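PDB 6XMB: anophensin from Anopheles stephensi, which binds host factor XII and high molecular weight kininogen, inhibits activation of the kallikrein-kinin system, and weakly inhibits the alternative complement pathway. Local coordinates for the interface of chains A and B. Coordinates in Å, arbitrary orientation; residue numbers count along the deposited sequence, not the author numbering. Chains: chain A/B, Anophensin.

The interface of chains A and B. Residues chain A 44-45, 48, 57, 62, 65; chain B 7, 10-11, 14-15.
The first turns of helix 5-49 of chain B, carrying B:Leu11 and B:Phe15, run antiparallel to the end of helix 6-49 of chain A (A:Leu44, A:Ala48) and roughly parallel to the start of helix 59-80 (A:Leu62, A:Met65), in a groove closed by the loop between them. In this all-helical fold of the aegyptin C-terminal family, the contact illustrates how an amphipathic helix docks by apolar packing, here within a two-fold symmetric pair in the deposited assembly; the structure alone does not show that it forms in saliva. B:Leu11 points into the groove and divides its methyls between the two walls: CD1 lies 3.6 Å from CB of A:Ala48 and also meets the carbonyl O of A:Leu44, whereas CD2 lies 3.6 Å from CD2 of A:Leu62. Its CB sits in plane at the edge of the A:Tyr45 ring, 3.8 Å from CE1. One turn on, B:Phe15 points its ring tip CZ at A:Leu44, whose CD1 lies in plane at the edge, 3.9 Å from CZ. The side chain of A:Met65 leaves with CG anti to the backbone N (chi1 -173°) and bends at chi3 (71°), crossing the B:Phe15 ring at about a right angle, with CE over the face at CZ and SD tilted above the plane; CE also lies 3.5 Å from CG1 of B:Val14. Towards the loop, B:Gln10 extends tip to tip with A:Leu57: its amide nitrogen NE2 lies 3.3 Å from CB and from methyl CD1 of A:Leu57, with CD packed on the same methyl.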
loop_
_atom_site.group_PDB
_atom_site.type_symbol
_atom_site.label_atom_id
_atom_site.label_comp_id
_atom_site.label_asym_id
_atom_site.label_seq_id
_atom_site.Cartn_x
_atom_site.Cartn_y
_atom_site.Cartn_z
ATOM N N LEU A 44 10.387 16.284 16.325
ATOM C CA LEU A 44 9.797 16.100 17.651
ATOM C C LEU A 44 10.767 15.425 18.606
ATOM O O LEU A 44 10.667 15.610 19.820
ATOM C CB LEU A 44 8.512 15.283 17.560
ATOM C CG LEU A 44 7.251 16.035 17.146
ATOM C CD1 LEU A 44 6.195 15.035 16.722
ATOM C CD2 LEU A 44 6.729 16.876 18.306
ATOM N N TYR A 45 11.698 14.625 18.087
ATOM C CA TYR A 45 12.754 14.119 18.953
ATOM C C TYR A 45 13.618 15.251 19.479
ATOM O O TYR A 45 14.138 15.160 20.595
ATOM C CB TYR A 45 13.631 13.106 18.220
ATOM C CG TYR A 45 13.092 11.689 18.220
ATOM C CD1 TYR A 45 12.090 11.302 19.105
ATOM C CD2 TYR A 45 13.597 10.729 17.343
ATOM C CE1 TYR A 45 11.593 9.991 19.109
ATOM C CE2 TYR A 45 13.114 9.425 17.347
ATOM C CZ TYR A 45 12.117 9.066 18.227
ATOM O OH TYR A 45 11.642 7.781 18.223
ATOM N N ALA A 48 11.820 16.890 22.417
ATOM C CA ALA A 48 11.743 16.052 23.605
ATOM C C ALA A 48 13.021 16.134 24.424
ATOM O O ALA A 48 12.976 16.165 25.658
ATOM C CB ALA A 48 11.468 14.605 23.204
ATOM N N LEU A 57 3.994 14.975 29.621
ATOM C CA LEU A 57 3.601 14.976 28.220
ATOM C C LEU A 57 2.094 14.844 28.084
ATOM O O LEU A 57 1.460 14.051 28.785
ATOM C CB LEU A 57 4.283 13.837 27.463
ATOM C CG LEU A 57 5.757 14.015 27.108
ATOM C CD1 LEU A 57 6.158 12.947 26.103
ATOM C CD2 LEU A 57 6.020 15.403 26.556
ATOM N N LEU A 62 -0.437 13.453 21.764
ATOM C CA LEU A 62 0.082 12.317 21.010
ATOM C C LEU A 62 -1.039 11.594 20.285
ATOM O O LEU A 62 -0.857 11.116 19.158
ATOM C CB LEU A 62 0.819 11.355 21.941
ATOM C CG LEU A 62 2.041 11.910 22.673
ATOM C CD1 LEU A 62 2.550 10.899 23.686
ATOM C CD2 LEU A 62 3.147 12.291 21.689
ATOM N N MET A 65 -1.947 13.495 17.204
ATOM C CA MET A 65 -0.889 13.292 16.208
ATOM C C MET A 65 -1.048 11.960 15.482
ATOM O O MET A 65 -1.016 11.907 14.247
ATOM C CB MET A 65 0.485 13.370 16.879
ATOM C CG MET A 65 1.657 13.332 15.912
ATOM S SD MET A 65 3.234 12.902 16.702
ATOM C CE MET A 65 2.962 11.182 17.057
ATOM N N HIS B 7 11.273 11.377 28.377
ATOM C CA HIS B 7 10.416 11.869 27.304
ATOM C C HIS B 7 10.780 11.251 25.960
ATOM O O HIS B 7 9.900 11.051 25.118
ATOM C CB HIS B 7 10.498 13.389 27.209
ATOM C CG HIS B 7 10.502 14.082 28.537
ATOM N ND1 HIS B 7 9.895 13.552 29.656
ATOM C CD2 HIS B 7 11.053 15.257 28.927
ATOM C CE1 HIS B 7 10.070 14.374 30.677
ATOM N NE2 HIS B 7 10.768 15.416 30.261
ATOM N N GLN B 10 9.450 7.734 25.686
ATOM C CA GLN B 10 8.002 7.820 25.539
ATOM C C GLN B 10 7.603 8.193 24.117
ATOM O O GLN B 10 6.595 7.691 23.606
ATOM C CB GLN B 10 7.433 8.827 26.539
ATOM C CG GLN B 10 5.911 8.933 26.573
ATOM C CD GLN B 10 5.420 9.892 27.669
ATOM O OE1 GLN B 10 6.054 10.035 28.722
ATOM N NE2 GLN B 10 4.296 10.557 27.417
ATOM N N LEU B 11 8.376 9.059 23.459
ATOM C CA LEU B 11 8.085 9.385 22.065
ATOM C C LEU B 11 8.445 8.238 21.131
ATOM O O LEU B 11 7.790 8.054 20.101
ATOM C CB LEU B 11 8.830 10.647 21.635
ATOM C CG LEU B 11 8.127 11.978 21.867
ATOM C CD1 LEU B 11 8.886 13.105 21.196
ATOM C CD2 LEU B 11 6.712 11.897 21.336
ATOM N N VAL B 14 5.550 5.719 20.551
ATOM C CA VAL B 14 4.562 6.122 19.557
ATOM C C VAL B 14 5.103 5.959 18.142
ATOM O O VAL B 14 4.377 5.549 17.231
ATOM C CB VAL B 14 4.118 7.569 19.820
ATOM C CG1 VAL B 14 3.363 8.107 18.623
ATOM C CG2 VAL B 14 3.283 7.642 21.098
ATOM N N PHE B 15 6.364 6.319 17.914
ATOM C CA PHE B 15 6.889 6.227 16.558
ATOM C C PHE B 15 7.301 4.813 16.196
ATOM O O PHE B 15 7.314 4.477 15.013
ATOM C CB PHE B 15 8.058 7.203 16.367
ATOM C CG PHE B 15 7.606 8.615 16.221
ATOM C CD1 PHE B 15 7.041 9.043 15.033
ATOM C CD2 PHE B 15 7.678 9.494 17.283
ATOM C CE1 PHE B 15 6.578 10.321 14.894
ATOM C CE2 PHE B 15 7.224 10.785 17.153
ATOM C CZ PHE B 15 6.666 11.203 15.966
#